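Local coordinates for uncharacterized protein (Clostridium leptum, PDB 4PW1), which is of unknown function but folds into a nine-stranded antiparallel beta sheet flanked by alpha-helices and carries a possible lipoprotein signal in its full-length form, at residues B[115-120]-B[218-223]; B[96-101]-B[108-113]; B[24-29]-B[214-219]; B[123-128]-B[238-243]. All blocks are in the same frame, centred on the assembly; numbering follows the deposited sequence. Where two conformers were deposited one is given.

Overall arrangement
All four contacts reach the same antiparallel beta sheet. Contact 2 comes first to close along the chain, a hairpin of strands 95-103 and 106-114, its centre about 6 Å from the centre of the chain. Contacts 1 and 4, with centres 9 Å apart, then tie the loop after that hairpin and helix 122-141 to the turns at the ends of strands 214-218, 221-227 and 233-239; an Arg118-Glu124 salt bridge joins them. Contact 3 shares Tyr218 and Asp219 with contact 1 and spans the longest separation, bringing strand 24-28 back to the outermost strand 214-218. Both DUF6836 regions thus contribute to one beta sheet, and strand 24-28 leads on to the second subunit.

Contact 1: B[115-120]-B[218-223]; sequences QDEREA and YDNHIY
Asn220 ND2 is held by two acceptors of the loop 115-120, a carboxylate and a backbone carbonyl. Asn220 ND2 gives one hydrogen to Glu117 OE2 at 3.0 Å and the other to the backbone, Asn220 ND2 to Arg118 O, also at 3.0 Å; both bonds are bent. At the other end of the carboxamide OD1 has one donor in the loop, and this is the straightest of the three bonds: it runs from Ala120 N to Asn220 OD1 (2.9 Å, 161°) and lies in the amide plane on a lone pair of OD1. CG of Asn220 is anti to the backbone N (chi1 -156°), which carries the amide out from the type I' turn Tyr218-His221 toward the loop. Glu117 meets it tip to tip, its carboxylate turned 87° from the amide plane, so that ND2 comes to OE2 from above the carboxylate. CG of Glu117 takes the crowded place between N and C, and beyond it the chain is extended. Two waters complete the join: one links Glu117 OE1 to His221 NE2, in the plane of the ring, and the other donates to Glu117 OE2 and to Asn220 O. On its far side the imidazole donates from His221 ND1 to Asp219 O at 3.0 Å, well out of the carbonyl plane. Arg118 turns away to a salt bridge with Glu124, while Ala120 packs on Met125 and Pro240. The three direct bonds fix the rotation of the Asn220 amide, and the carboxylate near NE2 could stabilise a positive charge on His221, though the ND1 bond suits a neutral ring equally well.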
# COMPACT_ATOMS: atom_id res chain seq x y z
N GLN B 115 -10.41 -12.79 12.99
CA GLN B 115 -9.01 -13.17 13.04
C GLN B 115 -8.79 -14.64 12.85
O GLN B 115 -7.67 -15.05 12.63
CB GLN B 115 -8.39 -12.76 14.39
CG GLN B 115 -8.46 -11.26 14.62
CD GLN B 115 -7.76 -10.55 13.50
OE1 GLN B 115 -8.35 -9.87 12.65
NE2 GLN B 115 -6.50 -10.78 13.45
N ASP B 116 -9.85 -15.43 12.94
CA ASP B 116 -9.69 -16.86 12.79
C ASP B 116 -10.34 -17.36 11.50
O ASP B 116 -10.55 -18.54 11.35
CB ASP B 116 -10.25 -17.60 14.00
CG ASP B 116 -9.64 -17.11 15.29
OD1 ASP B 116 -8.39 -17.19 15.42
OD2 ASP B 116 -10.38 -16.64 16.19
N GLU B 117 -10.62 -16.49 10.53
CA GLU B 117 -11.30 -16.96 9.34
C GLU B 117 -10.33 -17.77 8.46
O GLU B 117 -9.11 -17.57 8.46
CB GLU B 117 -11.96 -15.82 8.56
CG GLU B 117 -11.01 -14.92 7.86
CD GLU B 117 -11.71 -13.88 6.98
OE1 GLU B 117 -12.97 -13.76 6.97
OE2 GLU B 117 -10.95 -13.16 6.31
N ARG B 118 -10.85 -18.73 7.73
CA ARG B 118 -9.94 -19.49 6.88
C ARG B 118 -9.50 -18.68 5.65
O ARG B 118 -10.17 -17.73 5.21
CB ARG B 118 -10.54 -20.82 6.43
CG ARG B 118 -11.76 -20.67 5.60
CD ARG B 118 -12.29 -22.02 5.20
NE ARG B 118 -13.44 -21.79 4.36
CZ ARG B 118 -13.41 -21.67 3.06
NH1 ARG B 118 -12.25 -21.81 2.38
NH2 ARG B 118 -14.54 -21.40 2.43
N GLU B 119 -8.38 -19.10 5.11
CA GLU B 119 -7.84 -18.49 3.93
C GLU B 119 -8.61 -18.95 2.71
O GLU B 119 -8.78 -20.14 2.47
CB GLU B 119 -6.37 -18.88 3.82
CG GLU B 119 -5.62 -18.22 2.68
CD GLU B 119 -4.16 -18.61 2.67
OE1 GLU B 119 -3.49 -18.41 3.71
OE2 GLU B 119 -3.68 -19.14 1.64
N ALA B 120 -9.13 -18.00 1.94
CA ALA B 120 -9.83 -18.34 0.69
C ALA B 120 -8.84 -18.92 -0.31
O ALA B 120 -7.73 -18.44 -0.40
CB ALA B 120 -10.44 -17.09 0.10
N TYR B 218 -5.76 -8.42 -1.02
CA TYR B 218 -4.77 -8.17 0.01
C TYR B 218 -5.29 -8.76 1.31
O TYR B 218 -6.42 -8.52 1.70
CB TYR B 218 -4.65 -6.66 0.19
CG TYR B 218 -3.63 -6.20 1.21
CD1 TYR B 218 -2.24 -6.39 1.01
CD2 TYR B 218 -4.04 -5.53 2.36
CE1 TYR B 218 -1.29 -5.90 1.92
CE2 TYR B 218 -3.11 -5.07 3.29
CZ TYR B 218 -1.74 -5.25 3.05
OH TYR B 218 -0.83 -4.76 3.93
N ASP B 219 -4.43 -9.51 1.99
CA ASP B 219 -4.70 -9.96 3.34
C ASP B 219 -6.06 -10.74 3.48
O ASP B 219 -6.82 -10.52 4.41
CB ASP B 219 -4.69 -8.74 4.25
CG ASP B 219 -4.65 -9.10 5.71
OD1 ASP B 219 -4.08 -10.15 6.04
OD2 ASP B 219 -5.23 -8.34 6.50
N ASN B 220 -6.30 -11.63 2.52
CA ASN B 220 -7.48 -12.49 2.48
C ASN B 220 -8.79 -11.74 2.19
O ASN B 220 -9.86 -12.31 2.30
CB ASN B 220 -7.63 -13.34 3.78
CG ASN B 220 -8.45 -14.62 3.56
OD1 ASN B 220 -8.27 -15.31 2.56
ND2 ASN B 220 -9.37 -14.91 4.47
N HIS B 221 -8.69 -10.49 1.74
CA HIS B 221 -9.84 -9.71 1.32
C HIS B 221 -9.70 -9.23 -0.07
O HIS B 221 -8.60 -9.17 -0.64
CB HIS B 221 -10.01 -8.52 2.25
CG HIS B 221 -10.38 -8.92 3.63
ND1 HIS B 221 -9.44 -9.16 4.60
CD2 HIS B 221 -11.57 -9.20 4.18
CE1 HIS B 221 -10.04 -9.54 5.70
NE2 HIS B 221 -11.34 -9.58 5.47
N ILE B 222 -10.84 -8.89 -0.66
CA ILE B 222 -10.85 -8.12 -1.89
C ILE B 222 -11.11 -6.66 -1.55
O ILE B 222 -12.08 -6.32 -0.82
CB ILE B 222 -11.88 -8.63 -2.88
CG1 ILE B 222 -11.54 -10.07 -3.26
CG2 ILE B 222 -11.97 -7.74 -4.14
CD1 ILE B 222 -12.60 -10.73 -4.13
N TYR B 223 -10.25 -5.80 -2.10
CA TYR B 223 -10.41 -4.33 -1.97
C TYR B 223 -11.06 -3.81 -3.24
O TYR B 223 -10.48 -3.85 -4.31
CB TYR B 223 -9.06 -3.65 -1.74
CG TYR B 223 -8.52 -3.78 -0.33
CD1 TYR B 223 -8.86 -4.82 0.48
CD2 TYR B 223 -7.58 -2.88 0.15
CE1 TYR B 223 -8.35 -4.94 1.77
CE2 TYR B 223 -7.07 -3.00 1.43
CZ TYR B 223 -7.48 -4.02 2.23
OH TYR B 223 -6.95 -4.17 3.46
O HOH W 1 -13.13 -10.81 7.12
O HOH W 2 -12.00 -12.73 4.09

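Contact 2: B[96-101]-B[108-113]; sequences YLVNMA and CYFSYV
Val98, Met100 and Phe110 form the apolar centre on one face of the hairpin. Selenomethionine Met100 lies beside Phe110, pointing the same way, with Met100 CG 3.8 Å from Phe110 CD2 and SE at the ring edge in a Met-aromatic contact. Farther along, Val98 CG2 touches Tyr112 CD1 at 3.9 Å. Tyr112, its CG anti to the backbone N, forms an offset stack with Tyr96, centroids 4.3 Å apart and planes at 22°, with CZ of Tyr112 over the centre of the Tyr96 ring. The closest carbons of the overlapping faces are Tyr96 CE2 and Tyr112 CE2, 3.4 Å; at the tips of the rings a water joins the two hydroxyls. The antiparallel backbone pairs Leu97 with Val113 and Asn99 with Ser111 by two bonds each, and is then interrupted by a classic beta bulge, where Cys108 and Tyr109 both face Ala101. Ala101 N donates to Tyr109 O, and Cys108 N to Ala101 O is 3.0 Å; the bond from Tyr109 N is weak. On the Asn99 and Ser111 face one water joins Leu97 O, Asn99 ND2 and Ser111 OG, while Asn99 OD1 accepts from Asp85 N. The hairpin lies between strands 80-89 and 244-251, with helix 44-58 packed against Met100 and Phe110.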
# COMPACT_ATOMS: atom_id res chain seq x y z
N TYR B 96 -12.36 -10.98 16.80
CA TYR B 96 -12.31 -9.90 15.84
C TYR B 96 -11.32 -8.82 16.22
O TYR B 96 -11.03 -8.62 17.39
CB TYR B 96 -13.68 -9.25 15.74
CG TYR B 96 -14.71 -10.13 15.15
CD1 TYR B 96 -15.43 -10.98 15.96
CD2 TYR B 96 -14.96 -10.12 13.79
CE1 TYR B 96 -16.40 -11.80 15.44
CE2 TYR B 96 -15.92 -10.96 13.24
CZ TYR B 96 -16.64 -11.79 14.09
OH TYR B 96 -17.64 -12.63 13.65
N LEU B 97 -10.79 -8.14 15.22
CA LEU B 97 -10.14 -6.85 15.41
C LEU B 97 -11.03 -5.83 14.74
O LEU B 97 -11.45 -6.01 13.59
CB LEU B 97 -8.73 -6.83 14.79
CG LEU B 97 -7.67 -7.67 15.48
CD1 LEU B 97 -6.33 -7.61 14.75
CD2 LEU B 97 -7.50 -7.27 16.95
N VAL B 98 -11.34 -4.78 15.48
CA VAL B 98 -12.03 -3.63 14.97
C VAL B 98 -11.06 -2.46 14.86
O VAL B 98 -10.35 -2.14 15.82
CB VAL B 98 -13.15 -3.19 15.89
CG1 VAL B 98 -13.84 -1.94 15.36
CG2 VAL B 98 -14.13 -4.31 16.08
N ASN B 99 -11.07 -1.82 13.70
CA ASN B 99 -10.33 -0.60 13.45
C ASN B 99 -11.29 0.48 12.98
O ASN B 99 -12.18 0.21 12.16
CB ASN B 99 -9.24 -0.84 12.41
CG ASN B 99 -8.06 -1.55 12.99
OD1 ASN B 99 -7.19 -0.92 13.59
ND2 ASN B 99 -8.10 -2.87 12.98
N MSE B 100 -11.10 1.70 13.48
CA MSE B 100 -11.90 2.82 13.05
C MSE B 100 -11.14 4.07 13.08
O MSE B 100 -10.17 4.20 13.79
CB MSE B 100 -13.13 3.08 13.98
CG MSE B 100 -13.99 1.88 14.08
SE MSE B 100 -15.66 2.28 15.20
CE MSE B 100 -16.15 3.76 14.39
N ALA B 101 -11.59 5.03 12.29
CA ALA B 101 -11.00 6.37 12.34
C ALA B 101 -12.02 7.40 11.95
O ALA B 101 -12.86 7.17 11.06
CB ALA B 101 -9.81 6.48 11.43
N CYS B 108 -14.35 7.88 8.50
CA CYS B 108 -13.62 7.69 7.23
C CYS B 108 -13.00 6.31 7.10
O CYS B 108 -12.45 5.97 6.07
CB CYS B 108 -12.55 8.78 7.08
SG CYS B 108 -11.31 8.86 8.39
N TYR B 109 -13.04 5.52 8.18
CA TYR B 109 -12.52 4.19 8.17
C TYR B 109 -13.23 3.32 9.21
O TYR B 109 -13.40 3.74 10.33
CB TYR B 109 -10.99 4.16 8.36
CG TYR B 109 -10.42 2.77 8.21
CD1 TYR B 109 -10.61 1.81 9.22
CD2 TYR B 109 -9.76 2.39 7.07
CE1 TYR B 109 -10.14 0.53 9.06
CE2 TYR B 109 -9.28 1.10 6.89
CZ TYR B 109 -9.46 0.20 7.89
OH TYR B 109 -9.02 -1.06 7.72
N PHE B 110 -13.67 2.14 8.78
CA PHE B 110 -14.21 1.11 9.65
C PHE B 110 -13.82 -0.27 9.11
O PHE B 110 -13.94 -0.51 7.94
CB PHE B 110 -15.74 1.18 9.67
CG PHE B 110 -16.38 0.10 10.49
CD1 PHE B 110 -16.70 -1.12 9.94
CD2 PHE B 110 -16.64 0.30 11.83
CE1 PHE B 110 -17.28 -2.12 10.71
CE2 PHE B 110 -17.17 -0.70 12.61
CZ PHE B 110 -17.49 -1.92 12.05
N SER B 111 -13.36 -1.17 9.97
CA SER B 111 -13.24 -2.56 9.57
C SER B 111 -13.44 -3.48 10.77
O SER B 111 -13.02 -3.17 11.93
CB SER B 111 -11.87 -2.81 8.90
OG SER B 111 -10.86 -2.80 9.90
N TYR B 112 -14.08 -4.61 10.48
CA TYR B 112 -14.48 -5.62 11.44
C TYR B 112 -14.05 -6.97 10.90
O TYR B 112 -14.70 -7.53 10.02
CB TYR B 112 -16.00 -5.53 11.55
CG TYR B 112 -16.69 -6.44 12.52
CD1 TYR B 112 -16.79 -6.11 13.87
CD2 TYR B 112 -17.36 -7.57 12.08
CE1 TYR B 112 -17.49 -6.92 14.76
CE2 TYR B 112 -18.07 -8.39 12.96
CZ TYR B 112 -18.15 -8.05 14.29
OH TYR B 112 -18.84 -8.84 15.14
N VAL B 113 -12.94 -7.50 11.40
CA VAL B 113 -12.24 -8.56 10.72
C VAL B 113 -12.06 -9.75 11.64
O VAL B 113 -11.41 -9.67 12.70
CB VAL B 113 -10.88 -8.11 10.12
CG1 VAL B 113 -10.13 -9.30 9.49
CG2 VAL B 113 -11.06 -7.03 9.08
O HOH W 3 -19.95 -10.97 14.39
O HOH W 4 -10.17 -4.57 11.60

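Contact 3: B[24-29]-B[214-219]; sequences EELNLY and TSLSYD
Tyr218 reaches across to strand 24-28 with CG anti to its backbone N (chi1 -178°), which swings the ring out from strand 214-218 and sets its hydroxyl beside the backbone of Leu26. Leu26 N donates to Tyr218 OH at 3.1 Å in a nearly straight bond, 171° at the hydrogen. The same residue covers the ring: Leu26 CB sits over one face, 3.9 Å from the Tyr218 ring centroid, in a CH-pi contact shifted toward the hydroxyl end. Glu24 O lies at the ring edge, in plane, 3.6 Å from Tyr218 CE1. A water spans Tyr218 OH and Leu26 O, so both backbone polar groups of Leu26 are tied to the one hydroxyl. Leu26 also holds its CG anti to the backbone N and, with the branch set by chi2, Leu26 CD2 meets Leu216 CD1 tip to tip at 4.1 Å. Leu216 comes from the crowded rotamer, CG between N and C. Tyr223 packs against both leucines. Strand 24-28 pairs antiparallel with a strand of the second subunit, where Glu25 bonds Asn27 of that chain. The arrangement is a steep crossing of a dimer-interface strand over the outermost strand of this chain's beta sheet, the strands 117° apart in direction, pinned by a tyrosine hydroxyl.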
# COMPACT_ATOMS: atom_id res chain seq x y z
N GLU B 24 4.83 -5.79 0.46
CA GLU B 24 3.97 -4.69 0.20
C GLU B 24 3.03 -4.53 1.41
O GLU B 24 2.28 -5.43 1.77
CB GLU B 24 3.21 -4.92 -1.14
CG GLU B 24 4.08 -4.80 -2.43
CD GLU B 24 3.38 -5.21 -3.76
OE1 GLU B 24 2.68 -6.26 -3.78
OE2 GLU B 24 3.54 -4.52 -4.81
N GLU B 25 3.10 -3.37 2.04
CA GLU B 25 2.13 -2.93 3.01
C GLU B 25 1.21 -1.89 2.32
O GLU B 25 1.68 -0.88 1.76
CB GLU B 25 2.81 -2.32 4.23
CG GLU B 25 1.84 -1.71 5.25
CD GLU B 25 2.54 -0.95 6.38
OE1 GLU B 25 3.14 0.14 6.17
OE2 GLU B 25 2.51 -1.47 7.49
N LEU B 26 -0.08 -2.15 2.37
CA LEU B 26 -1.07 -1.26 1.86
C LEU B 26 -1.80 -0.63 3.04
O LEU B 26 -2.44 -1.33 3.79
CB LEU B 26 -2.05 -2.03 0.98
CG LEU B 26 -3.18 -1.26 0.31
CD1 LEU B 26 -2.62 -0.20 -0.62
CD2 LEU B 26 -4.06 -2.21 -0.48
N ASN B 27 -1.67 0.68 3.21
CA ASN B 27 -2.40 1.39 4.22
C ASN B 27 -3.52 2.20 3.57
O ASN B 27 -3.26 3.02 2.70
CB ASN B 27 -1.52 2.40 4.94
CG ASN B 27 -0.44 1.76 5.77
OD1 ASN B 27 -0.63 0.73 6.38
ND2 ASN B 27 0.73 2.35 5.75
N LEU B 28 -4.73 1.99 4.03
CA LEU B 28 -5.86 2.82 3.57
C LEU B 28 -6.01 4.07 4.41
O LEU B 28 -5.68 4.06 5.61
CB LEU B 28 -7.14 1.99 3.62
CG LEU B 28 -7.10 0.69 2.82
CD1 LEU B 28 -8.46 0.00 2.92
CD2 LEU B 28 -6.71 0.94 1.38
N TYR B 29 -6.44 5.14 3.78
CA TYR B 29 -6.67 6.41 4.44
C TYR B 29 -7.58 6.15 5.65
O TYR B 29 -8.55 5.38 5.55
CB TYR B 29 -7.26 7.44 3.47
CG TYR B 29 -7.65 8.74 4.17
CD1 TYR B 29 -6.71 9.77 4.36
CD2 TYR B 29 -8.94 8.89 4.69
CE1 TYR B 29 -7.05 10.94 5.01
CE2 TYR B 29 -9.30 10.06 5.35
CZ TYR B 29 -8.37 11.07 5.51
OH TYR B 29 -8.72 12.16 6.21
N THR B 214 -12.60 -1.13 -9.72
CA THR B 214 -11.38 -1.92 -9.87
C THR B 214 -11.11 -2.64 -8.55
O THR B 214 -11.78 -2.37 -7.54
CB THR B 214 -10.18 -1.06 -10.27
OG1 THR B 214 -9.97 -0.08 -9.27
CG2 THR B 214 -10.39 -0.41 -11.59
N SER B 215 -10.19 -3.60 -8.57
CA SER B 215 -9.98 -4.38 -7.37
C SER B 215 -8.60 -5.00 -7.26
O SER B 215 -7.90 -5.15 -8.23
CB SER B 215 -11.03 -5.49 -7.30
OG SER B 215 -10.88 -6.33 -8.41
N LEU B 216 -8.23 -5.36 -6.04
CA LEU B 216 -7.04 -6.18 -5.79
C LEU B 216 -7.33 -7.04 -4.56
O LEU B 216 -8.31 -6.79 -3.83
CB LEU B 216 -5.81 -5.29 -5.58
CG LEU B 216 -5.83 -4.29 -4.43
CD1 LEU B 216 -5.73 -4.95 -3.06
CD2 LEU B 216 -4.70 -3.27 -4.61
N SER B 217 -6.48 -8.03 -4.35
CA SER B 217 -6.58 -8.87 -3.20
C SER B 217 -5.42 -8.57 -2.29
O SER B 217 -4.22 -8.52 -2.71
CB SER B 217 -6.63 -10.34 -3.59
OG SER B 217 -6.76 -11.16 -2.45
N TYR B 218 -5.76 -8.42 -1.02
CA TYR B 218 -4.77 -8.17 0.01
C TYR B 218 -5.29 -8.76 1.31
O TYR B 218 -6.42 -8.52 1.70
CB TYR B 218 -4.65 -6.66 0.19
CG TYR B 218 -3.63 -6.20 1.21
CD1 TYR B 218 -2.24 -6.39 1.01
CD2 TYR B 218 -4.04 -5.53 2.36
CE1 TYR B 218 -1.29 -5.90 1.92
CE2 TYR B 218 -3.11 -5.07 3.29
CZ TYR B 218 -1.74 -5.25 3.05
OH TYR B 218 -0.83 -4.76 3.93
N ASP B 219 -4.43 -9.51 1.99
CA ASP B 219 -4.70 -9.96 3.34
C ASP B 219 -6.06 -10.74 3.48
O ASP B 219 -6.82 -10.52 4.41
CB ASP B 219 -4.69 -8.74 4.25
CG ASP B 219 -4.65 -9.10 5.71
OD1 ASP B 219 -4.08 -10.15 6.04
OD2 ASP B 219 -5.23 -8.34 6.50
O HOH W 5 -1.91 -3.22 6.18

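Contact 4: B[123-128]-B[238-243]; sequences DEMDQA and YSPIEE
Helix 122-141 packs here against the end of strand 233-239 and the turn that follows it, a helix-on-sheet contact made at the sheet's end. No hydrogen bond crosses between the segments; the join is apolar. Ala128 is the closest point, its CB 3.5 Å from Pro240 CB. The same methyl lies in the ring plane of Tyr238, at the edge, 3.9 Å from Tyr238 CE2. Tyr238 has CG anti to its backbone N (chi1 -173°), which turns this ring edge to the helix; the ring also meets Phe245 edge-to-face. One helical turn earlier, selenomethionine Met125 bends at chi2 (-88°) and crosses the proline obliquely, with Met125 SE 3.9 Å from Pro240 CG. The pyrrolidine ring thus meets Ala128 through CB and Met125 through CG. Beyond it the chain keeps helical angles through Glu242 and turns on an ST motif: Glu242 N donates to Ser239 OG at 2.9 Å, almost straight at 173°. Ser239 itself points away from the helix. Glu124 OE1 accepts from Thr121 N on the loop before the helix, while Ile222 of the neighbouring strand adds to the packing on Met125 and Ala128. The backbones come nearest at Ala128 CA and Pro240 CA, 5.3 Å apart, and the whole is a helix packed on the end of an antiparallel hairpin strand, with an ST motif leading out to strand 244-251.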
# COMPACT_ATOMS: atom_id res chain seq x y z
N ASP B 123 -9.56 -20.13 -6.33
CA ASP B 123 -10.89 -20.29 -6.95
C ASP B 123 -12.00 -19.55 -6.21
O ASP B 123 -12.88 -18.98 -6.85
CB ASP B 123 -11.25 -21.77 -7.06
CG ASP B 123 -10.55 -22.46 -8.23
OD1 ASP B 123 -9.99 -21.77 -9.11
OD2 ASP B 123 -10.56 -23.71 -8.28
N GLU B 124 -11.96 -19.57 -4.88
CA GLU B 124 -12.95 -18.86 -4.08
C GLU B 124 -12.81 -17.37 -4.28
O GLU B 124 -13.80 -16.67 -4.32
CB GLU B 124 -12.79 -19.20 -2.59
CG GLU B 124 -13.25 -20.63 -2.29
CD GLU B 124 -12.93 -21.09 -0.88
OE1 GLU B 124 -11.96 -20.61 -0.27
OE2 GLU B 124 -13.66 -21.95 -0.37
N MSE B 125 -11.57 -16.88 -4.40
CA MSE B 125 -11.32 -15.47 -4.65
C MSE B 125 -11.92 -15.08 -5.97
O MSE B 125 -12.58 -14.05 -6.07
CB MSE B 125 -9.85 -15.09 -4.57
CG MSE B 125 -9.43 -15.02 -3.12
SE MSE B 125 -9.78 -13.21 -2.46
CE MSE B 125 -8.56 -13.49 -0.96
N ASP B 126 -11.68 -15.90 -6.99
CA ASP B 126 -12.21 -15.60 -8.31
C ASP B 126 -13.75 -15.61 -8.32
O ASP B 126 -14.35 -14.72 -8.90
CB ASP B 126 -11.65 -16.54 -9.39
CG ASP B 126 -10.20 -16.24 -9.74
OD1 ASP B 126 -9.66 -15.15 -9.39
OD2 ASP B 126 -9.57 -17.12 -10.37
N GLN B 127 -14.36 -16.61 -7.70
CA GLN B 127 -15.81 -16.66 -7.55
C GLN B 127 -16.33 -15.45 -6.80
O GLN B 127 -17.34 -14.89 -7.17
CB GLN B 127 -16.25 -17.91 -6.77
CG GLN B 127 -16.00 -19.22 -7.48
CD GLN B 127 -15.94 -20.39 -6.51
OE1 GLN B 127 -16.58 -20.37 -5.46
NE2 GLN B 127 -15.17 -21.40 -6.86
N ALA B 128 -15.64 -15.05 -5.73
CA ALA B 128 -16.05 -13.87 -4.95
C ALA B 128 -16.02 -12.62 -5.82
O ALA B 128 -16.94 -11.80 -5.79
CB ALA B 128 -15.16 -13.66 -3.74
N TYR B 238 -14.04 -6.31 1.08
CA TYR B 238 -14.92 -7.45 0.92
C TYR B 238 -14.26 -8.72 1.43
O TYR B 238 -13.11 -9.02 1.05
CB TYR B 238 -15.29 -7.61 -0.54
CG TYR B 238 -16.33 -8.66 -0.84
CD1 TYR B 238 -17.69 -8.42 -0.61
CD2 TYR B 238 -15.98 -9.88 -1.42
CE1 TYR B 238 -18.65 -9.34 -0.94
CE2 TYR B 238 -16.95 -10.82 -1.74
CZ TYR B 238 -18.28 -10.55 -1.49
OH TYR B 238 -19.25 -11.45 -1.82
N SER B 239 -15.00 -9.46 2.26
CA SER B 239 -14.60 -10.79 2.68
C SER B 239 -15.21 -11.86 1.74
O SER B 239 -16.44 -11.98 1.65
CB SER B 239 -15.06 -11.07 4.09
OG SER B 239 -14.97 -12.44 4.34
N PRO B 240 -14.36 -12.62 1.03
CA PRO B 240 -14.86 -13.71 0.20
C PRO B 240 -15.42 -14.85 1.06
O PRO B 240 -16.27 -15.56 0.62
CB PRO B 240 -13.62 -14.15 -0.61
CG PRO B 240 -12.48 -13.80 0.29
CD PRO B 240 -12.90 -12.49 0.91
N ILE B 241 -14.98 -14.99 2.31
CA ILE B 241 -15.51 -16.01 3.18
C ILE B 241 -16.95 -15.64 3.63
O ILE B 241 -17.87 -16.45 3.49
CB ILE B 241 -14.61 -16.21 4.40
CG1 ILE B 241 -13.15 -16.51 3.96
CG2 ILE B 241 -15.17 -17.29 5.29
CD1 ILE B 241 -13.03 -17.67 2.99
N GLU B 242 -17.12 -14.42 4.14
CA GLU B 242 -18.44 -13.95 4.59
C GLU B 242 -19.35 -13.49 3.47
O GLU B 242 -20.53 -13.31 3.70
CB GLU B 242 -18.32 -12.84 5.62
CG GLU B 242 -17.43 -13.23 6.80
CD GLU B 242 -17.54 -12.28 8.01
OE1 GLU B 242 -18.42 -11.38 8.01
OE2 GLU B 242 -16.70 -12.39 8.93
N GLU B 243 -18.80 -13.29 2.28
CA GLU B 243 -19.56 -12.75 1.16
C GLU B 243 -20.26 -11.42 1.51
O GLU B 243 -21.42 -11.20 1.18
CB GLU B 243 -20.53 -13.78 0.63
CG GLU B 243 -19.81 -15.05 0.15
CD GLU B 243 -20.68 -15.88 -0.78
OE1 GLU B 243 -21.58 -16.57 -0.28
OE2 GLU B 243 -20.52 -15.77 -2.02